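Side-chain contacts in Bse634I restriction endonuclease (Geobacillus stearothermophilus, PDB 1KNV), which probably cleaves double-stranded DNA within a specific recognition sequence as a metal-dependent type II restriction endonuclease of the PD-(D/E)XK clan: residues B[88-91]-B[92-96]; B[284-287]-B[288-292]. One frame throughout, in Å; residues are numbered along the deposited sequence.

Interaction 1 of 2, residues B[88-91]-B[92-96]; sequences WNYR and VKREL
The last turn of helix 68-93 closes here with a Schellman motif, and Tyr90 meets both Arg94 and Leu96 across the turn. Arg94 lays its CG over one face of the Tyr90 ring, 3.8 Å from the ring centroid and 17° off the normal, a CH-pi contact. The arginine side chain bends at chi2 (-68°), which carries the guanidinium past the CE1 rim, with CE1 over one face of the guanidinium; the two planes stay 44° apart, not stacked. From Leu96, CD1 reaches CE2 of Tyr90 at 3.4 Å, coming in obliquely.

The backbone explains why Leu96 is there. Glu95 takes a positive phi, and the chain bends back on itself: Leu96 N binds Arg91 O at 2.9 Å, while Glu95 N binds Val92 O at 3.0 Å. The two bonds are the pair that defines the Schellman motif. One turn earlier, Lys93 N bonds Asn89 O at 2.9 Å.

On the helix flank, Val92 packs CG2 against Trp88 O (3.4 Å) and, more loosely, the indole. The indole NE1 itself bonds Leu162 O. The Arg91 guanidinium is gripped by Tyr99 O and Asn161, and the polar ends of Tyr90 and Arg94 reach on to Asp288 of helix 281-291.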
ATOM      1  N   TRP B  88     -17.202 -18.513 -29.832  1.00 20.65           N
ATOM      2  CA  TRP B  88     -17.162 -19.966 -29.717  1.00 22.37           C
ATOM      3  C   TRP B  88     -16.354 -20.558 -30.875  1.00 23.57           C
ATOM      4  O   TRP B  88     -15.522 -21.437 -30.658  1.00 24.55           O
ATOM      5  CB  TRP B  88     -18.587 -20.538 -29.694  1.00 21.78           C
ATOM      6  CG  TRP B  88     -18.663 -22.041 -29.753  1.00 21.39           C
ATOM      7  CD1 TRP B  88     -18.287 -22.846 -30.796  1.00 22.56           C
ATOM      8  CD2 TRP B  88     -19.167 -22.912 -28.741  1.00 21.50           C
ATOM      9  NE1 TRP B  88     -18.526 -24.163 -30.494  1.00 22.01           N
ATOM     10  CE2 TRP B  88     -19.064 -24.233 -29.241  1.00 21.64           C
ATOM     11  CE3 TRP B  88     -19.692 -22.708 -27.461  1.00 21.81           C
ATOM     12  CZ2 TRP B  88     -19.476 -25.344 -28.500  1.00 21.81           C
ATOM     13  CZ3 TRP B  88     -20.101 -23.815 -26.727  1.00 21.75           C
ATOM     14  CH2 TRP B  88     -19.989 -25.117 -27.249  1.00 22.00           C
ATOM     15  N   ASN B  89     -16.586 -20.076 -32.096  1.00 23.99           N
ATOM     16  CA  ASN B  89     -15.847 -20.589 -33.247  1.00 24.67           C
ATOM     17  C   ASN B  89     -14.396 -20.092 -33.273  1.00 25.76           C
ATOM     18  O   ASN B  89     -13.520 -20.741 -33.850  1.00 27.62           O
ATOM     19  CB  ASN B  89     -16.551 -20.210 -34.556  1.00 25.36           C
ATOM     20  CG  ASN B  89     -17.853 -20.973 -34.768  1.00 25.45           C
ATOM     21  OD1 ASN B  89     -17.995 -22.115 -34.332  1.00 25.97           O
ATOM     22  ND2 ASN B  89     -18.802 -20.349 -35.460  1.00 25.56           N
ATOM     23  N   TYR B  90     -14.142 -18.945 -32.645  1.00 26.07           N
ATOM     24  CA  TYR B  90     -12.798 -18.374 -32.583  1.00 24.57           C
ATOM     25  C   TYR B  90     -11.823 -19.270 -31.827  1.00 23.79           C
ATOM     26  O   TYR B  90     -10.724 -19.538 -32.310  1.00 22.16           O
ATOM     27  CB  TYR B  90     -12.820 -16.995 -31.912  1.00 24.06           C
ATOM     28  CG  TYR B  90     -11.440 -16.423 -31.614  1.00 23.19           C
ATOM     29  CD1 TYR B  90     -10.777 -15.609 -32.529  1.00 22.46           C
ATOM     30  CD2 TYR B  90     -10.796 -16.710 -30.417  1.00 23.85           C
ATOM     31  CE1 TYR B  90      -9.503 -15.099 -32.252  1.00 21.68           C
ATOM     32  CE2 TYR B  90      -9.529 -16.210 -30.136  1.00 23.16           C
ATOM     33  CZ  TYR B  90      -8.890 -15.407 -31.054  1.00 22.29           C
ATOM     34  OH  TYR B  90      -7.632 -14.936 -30.756  1.00 21.88           O
ATOM     35  N   ARG B  91     -12.206 -19.724 -30.637  1.00 23.82           N
ATOM     36  CA  ARG B  91     -11.286 -20.561 -29.882  1.00 24.50           C
ATOM     37  C   ARG B  91     -11.099 -21.897 -30.570  1.00 24.94           C
ATOM     38  O   ARG B  91     -10.082 -22.570 -30.376  1.00 24.91           O
ATOM     39  CB  ARG B  91     -11.754 -20.766 -28.438  1.00 23.37           C
ATOM     40  CG  ARG B  91     -13.046 -21.509 -28.268  1.00 24.39           C
ATOM     41  CD  ARG B  91     -13.187 -22.014 -26.828  1.00 24.40           C
ATOM     42  NE  ARG B  91     -12.234 -23.081 -26.496  1.00 23.89           N
ATOM     43  CZ  ARG B  91     -12.315 -24.335 -26.941  1.00 23.86           C
ATOM     44  NH1 ARG B  91     -13.303 -24.703 -27.745  1.00 23.05           N
ATOM     45  NH2 ARG B  91     -11.413 -25.231 -26.567  1.00 24.08           N
ATOM     46  N   VAL B  92     -12.074 -22.280 -31.389  1.00 24.82           N
ATOM     47  CA  VAL B  92     -11.972 -23.541 -32.105  1.00 24.02           C
ATOM     48  C   VAL B  92     -11.001 -23.408 -33.263  1.00 24.73           C
ATOM     49  O   VAL B  92     -10.044 -24.168 -33.345  1.00 26.99           O
ATOM     50  CB  VAL B  92     -13.327 -24.015 -32.647  1.00 23.37           C
ATOM     51  CG1 VAL B  92     -13.114 -25.165 -33.613  1.00 23.47           C
ATOM     52  CG2 VAL B  92     -14.208 -24.475 -31.503  1.00 22.08           C
ATOM     53  N   LYS B  93     -11.215 -22.436 -34.145  1.00 24.01           N
ATOM     54  CA  LYS B  93     -10.318 -22.290 -35.287  1.00 24.74           C
ATOM     55  C   LYS B  93      -8.906 -21.842 -34.919  1.00 25.71           C
ATOM     56  O   LYS B  93      -7.958 -22.089 -35.671  1.00 26.70           O
ATOM     57  CB  LYS B  93     -10.920 -21.348 -36.333  1.00 23.66           C
ATOM     58  CG  LYS B  93     -11.011 -19.900 -35.944  1.00 23.91           C
ATOM     59  CD  LYS B  93     -11.740 -19.157 -37.030  1.00 23.03           C
ATOM     60  CE  LYS B  93     -11.798 -17.687 -36.741  1.00 23.52           C
ATOM     61  NZ  LYS B  93     -12.714 -17.016 -37.696  1.00 24.76           N
ATOM     62  N   ARG B  94      -8.763 -21.186 -33.769  1.00 26.16           N
ATOM     63  CA  ARG B  94      -7.453 -20.735 -33.298  1.00 26.35           C
ATOM     64  C   ARG B  94      -6.818 -21.842 -32.464  1.00 26.97           C
ATOM     65  O   ARG B  94      -5.659 -21.742 -32.070  1.00 27.22           O
ATOM     66  CB  ARG B  94      -7.588 -19.470 -32.445  1.00 25.17           C
ATOM     67  CG  ARG B  94      -7.857 -18.204 -33.244  1.00 25.82           C
ATOM     68  CD  ARG B  94      -6.649 -17.793 -34.098  1.00 25.72           C
ATOM     69  NE  ARG B  94      -6.816 -16.451 -34.664  1.00 26.51           N
ATOM     70  CZ  ARG B  94      -7.663 -16.140 -35.642  1.00 26.10           C
ATOM     71  NH1 ARG B  94      -8.423 -17.078 -36.188  1.00 26.06           N
ATOM     72  NH2 ARG B  94      -7.776 -14.881 -36.053  1.00 25.97           N
ATOM     73  N   GLU B  95      -7.595 -22.893 -32.208  1.00 28.28           N
ATOM     74  CA  GLU B  95      -7.155 -24.037 -31.419  1.00 31.11           C
ATOM     75  C   GLU B  95      -6.653 -23.632 -30.036  1.00 31.72           C
ATOM     76  O   GLU B  95      -5.589 -24.065 -29.602  1.00 33.43           O
ATOM     77  CB  GLU B  95      -6.062 -24.804 -32.165  1.00 32.99           C
ATOM     78  CG  GLU B  95      -6.537 -25.491 -33.443  1.00 35.78           C
ATOM     79  CD  GLU B  95      -5.384 -26.018 -34.295  1.00 36.30           C
ATOM     80  OE1 GLU B  95      -4.549 -26.778 -33.765  1.00 37.17           O
ATOM     81  OE2 GLU B  95      -5.315 -25.673 -35.492  1.00 36.71           O
ATOM     82  N   LEU B  96      -7.426 -22.804 -29.342  1.00 32.05           N
ATOM     83  CA  LEU B  96      -7.057 -22.349 -28.007  1.00 33.14           C
ATOM     84  C   LEU B  96      -7.679 -23.315 -27.016  1.00 34.98           C
ATOM     85  O   LEU B  96      -8.680 -22.999 -26.372  1.00 35.52           O
ATOM     86  CB  LEU B  96      -7.591 -20.936 -27.770  1.00 32.19           C
ATOM     87  CG  LEU B  96      -7.028 -19.853 -28.692  1.00 32.01           C
ATOM     88  CD1 LEU B  96      -7.787 -18.567 -28.505  1.00 32.38           C
ATOM     89  CD2 LEU B  96      -5.565 -19.640 -28.389  1.00 32.27           C
TER

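Interaction 2 of 2, residues B[284-287]-B[288-292]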
ATOM      1  N   ASP B 284     -12.718 -11.317 -34.254  1.00 22.59           N
ATOM      2  CA  ASP B 284     -11.540 -12.183 -34.196  1.00 23.74           C
ATOM      3  C   ASP B 284     -10.285 -11.354 -33.927  1.00 24.24           C
ATOM      4  O   ASP B 284      -9.418 -11.755 -33.153  1.00 23.89           O
ATOM      5  CB  ASP B 284     -11.328 -12.926 -35.520  1.00 24.78           C
ATOM      6  CG  ASP B 284     -12.419 -13.920 -35.829  1.00 25.14           C
ATOM      7  OD1 ASP B 284     -13.227 -14.239 -34.933  1.00 24.70           O
ATOM      8  OD2 ASP B 284     -12.446 -14.395 -36.986  1.00 26.70           O
ATOM      9  N   LYS B 285     -10.180 -10.209 -34.597  1.00 25.35           N
ATOM     10  CA  LYS B 285      -9.028  -9.327 -34.423  1.00 26.29           C
ATOM     11  C   LYS B 285      -8.945  -8.828 -32.979  1.00 24.60           C
ATOM     12  O   LYS B 285      -7.870  -8.779 -32.392  1.00 25.21           O
ATOM     13  CB  LYS B 285      -9.111  -8.143 -35.391  1.00 27.02           C
ATOM     14  CG  LYS B 285      -8.964  -8.511 -36.867  1.00 29.14           C
ATOM     15  CD  LYS B 285      -8.995  -7.247 -37.722  1.00 31.02           C
ATOM     16  CE  LYS B 285      -8.804  -7.532 -39.200  1.00 32.38           C
ATOM     17  NZ  LYS B 285      -8.891  -6.269 -39.990  1.00 33.37           N
ATOM     18  N   MET B 286     -10.087  -8.459 -32.414  1.00 23.37           N
ATOM     19  CA  MET B 286     -10.132  -7.992 -31.037  1.00 21.94           C
ATOM     20  C   MET B 286      -9.644  -9.085 -30.097  1.00 21.21           C
ATOM     21  O   MET B 286      -8.814  -8.844 -29.234  1.00 21.39           O
ATOM     22  CB  MET B 286     -11.559  -7.620 -30.648  1.00 21.33           C
ATOM     23  CG  MET B 286     -11.738  -7.470 -29.152  1.00 20.54           C
ATOM     24  SD  MET B 286     -13.390  -7.012 -28.725  1.00 19.60           S
ATOM     25  CE  MET B 286     -14.252  -8.533 -28.962  1.00 18.95           C
ATOM     26  N   LEU B 287     -10.176 -10.291 -30.270  1.00 20.94           N
ATOM     27  CA  LEU B 287      -9.797 -11.408 -29.425  1.00 19.91           C
ATOM     28  C   LEU B 287      -8.341 -11.748 -29.603  1.00 21.53           C
ATOM     29  O   LEU B 287      -7.683 -12.172 -28.661  1.00 21.82           O
ATOM     30  CB  LEU B 287     -10.667 -12.621 -29.735  1.00 18.88           C
ATOM     31  CG  LEU B 287     -12.128 -12.417 -29.340  1.00 18.40           C
ATOM     32  CD1 LEU B 287     -12.979 -13.594 -29.810  1.00 16.23           C
ATOM     33  CD2 LEU B 287     -12.199 -12.239 -27.813  1.00 18.40           C
ATOM     34  N   ASP B 288      -7.828 -11.573 -30.813  1.00 23.41           N
ATOM     35  CA  ASP B 288      -6.420 -11.857 -31.046  1.00 25.41           C
ATOM     36  C   ASP B 288      -5.569 -10.940 -30.196  1.00 25.89           C
ATOM     37  O   ASP B 288      -4.601 -11.382 -29.588  1.00 26.17           O
ATOM     38  CB  ASP B 288      -6.040 -11.654 -32.511  1.00 27.50           C
ATOM     39  CG  ASP B 288      -6.406 -12.844 -33.379  1.00 29.24           C
ATOM     40  OD1 ASP B 288      -6.508 -13.972 -32.838  1.00 29.76           O
ATOM     41  OD2 ASP B 288      -6.574 -12.654 -34.604  1.00 30.07           O
ATOM     42  N   GLN B 289      -5.929  -9.661 -30.148  1.00 26.88           N
ATOM     43  CA  GLN B 289      -5.155  -8.706 -29.368  1.00 28.71           C
ATOM     44  C   GLN B 289      -5.288  -8.944 -27.881  1.00 27.86           C
ATOM     45  O   GLN B 289      -4.375  -8.655 -27.111  1.00 27.74           O
ATOM     46  CB  GLN B 289      -5.572  -7.269 -29.665  1.00 30.57           C
ATOM     47  CG  GLN B 289      -4.652  -6.282 -28.957  1.00 34.92           C
ATOM     48  CD  GLN B 289      -5.071  -4.833 -29.110  1.00 37.54           C
ATOM     49  OE1 GLN B 289      -5.327  -4.362 -30.223  1.00 39.70           O
ATOM     50  NE2 GLN B 289      -5.125  -4.110 -27.988  1.00 36.79           N
ATOM     51  N   ILE B 290      -6.439  -9.469 -27.484  1.00 27.90           N
ATOM     52  CA  ILE B 290      -6.705  -9.739 -26.084  1.00 26.80           C
ATOM     53  C   ILE B 290      -5.999 -10.992 -25.578  1.00 28.44           C
ATOM     54  O   ILE B 290      -5.364 -10.951 -24.536  1.00 29.69           O
ATOM     55  CB  ILE B 290      -8.216  -9.868 -25.838  1.00 23.44           C
ATOM     56  CG1 ILE B 290      -8.885  -8.514 -26.031  1.00 21.71           C
ATOM     57  CG2 ILE B 290      -8.477 -10.382 -24.450  1.00 23.65           C
ATOM     58  CD1 ILE B 290     -10.363  -8.534 -25.765  1.00 21.40           C
ATOM     59  N   ILE B 291      -6.097 -12.094 -26.310  1.00 31.77           N
ATOM     60  CA  ILE B 291      -5.469 -13.339 -25.875  1.00 36.02           C
ATOM     61  C   ILE B 291      -3.939 -13.296 -25.875  1.00 40.17           C
ATOM     62  O   ILE B 291      -3.293 -13.836 -24.972  1.00 42.36           O
ATOM     63  CB  ILE B 291      -5.960 -14.561 -26.720  1.00 34.91           C
ATOM     64  CG1 ILE B 291      -7.320 -15.059 -26.210  1.00 33.38           C
ATOM     65  CG2 ILE B 291      -4.976 -15.710 -26.612  1.00 34.24           C
ATOM     66  CD1 ILE B 291      -8.474 -14.180 -26.531  1.00 33.23           C
ATOM     67  N   LYS B 292      -3.351 -12.666 -26.877  1.00 44.65           N
ATOM     68  CA  LYS B 292      -1.896 -12.573 -26.938  1.00 50.26           C
ATOM     69  C   LYS B 292      -1.489 -11.986 -28.274  1.00 53.45           C
ATOM     70  O   LYS B 292      -2.154 -12.215 -29.285  1.00 55.64           O
ATOM     71  CB  LYS B 292      -1.258 -13.959 -26.751  1.00 50.85           C
TER
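Leu287 O receives the amide of Ile291 at 2.8 Å, with an N-H...O angle of 173°, one of four successive i to i+4 bonds that make this the last part of helix 281-291. Ile291 also folds its CD1 back toward that carbonyl: with chi2 at 73°, CD1 lies 3.0 Å from Leu287 O, which is tight, and touches Leu287 CB at 4.2 Å.

On another side of the helix Met286 and Ile290 run side by side, pointing the same way. Met286 CG packs on Ile290 CD1 at 3.8 Å, and Ile290 CG1 lies 3.2 Å from Met286 O, off the oxygen end and tilted out of the carbonyl plane. That carbonyl takes the Ile290 amide.

Asp288 behaves differently. Its CG stands beside the backbone N (chi1 -81°), which turns the carboxylate back along the helix until OD2 is 3.3 Å from Asp284 O, acceptor beside acceptor; Arg94, in a salt bridge to OD2, probably eases this, and the Tyr90 hydroxyl is bonded to OD1. Were this residue an alanine, the Arg94 guanidinium and the Tyr90 hydroxyl would probably lose the carboxylate they share, leaving the guanidinium end less firmly placed. Gln289, on the exposed side, has its NE2 bonded to Asp273 OD1.

Two neighbours take up this helix: Asp284 and Leu287 press on helix 68-93, touching Gln86, Ser87 and Tyr90, while Met286, Ile290 and Ile291 pack on the central mixed sheet, with Leu147 and Ile149 of strand 147-151, Tyr237 and Ala239 of strand 235-240, and Phe275 of strand 273-276.

Interactions 1 and 2 are separate helix ends in sequence but neighbours in space, their centres about 11 Å apart. Two polar ties join them: Tyr90 OH to Asp288 OD1 at 2.6 Å, a probable hydrogen bond, and the Lys93 NZ to Asp284 OD2 salt bridge at 2.7 Å. Between these, Tyr90 CE1 packs 3.5 Å from Asp284 O. Only interaction 2 comes close to the calcium-binding residues seen in this protein: the Met286 side chain is about 5 Å from that of Leu197 and about 9 Å from that of Asp146. No calcium is bound to this chain. Interaction 1 lies away from that site and meets helix 281-291 through Asp284, Leu287 and Asp288.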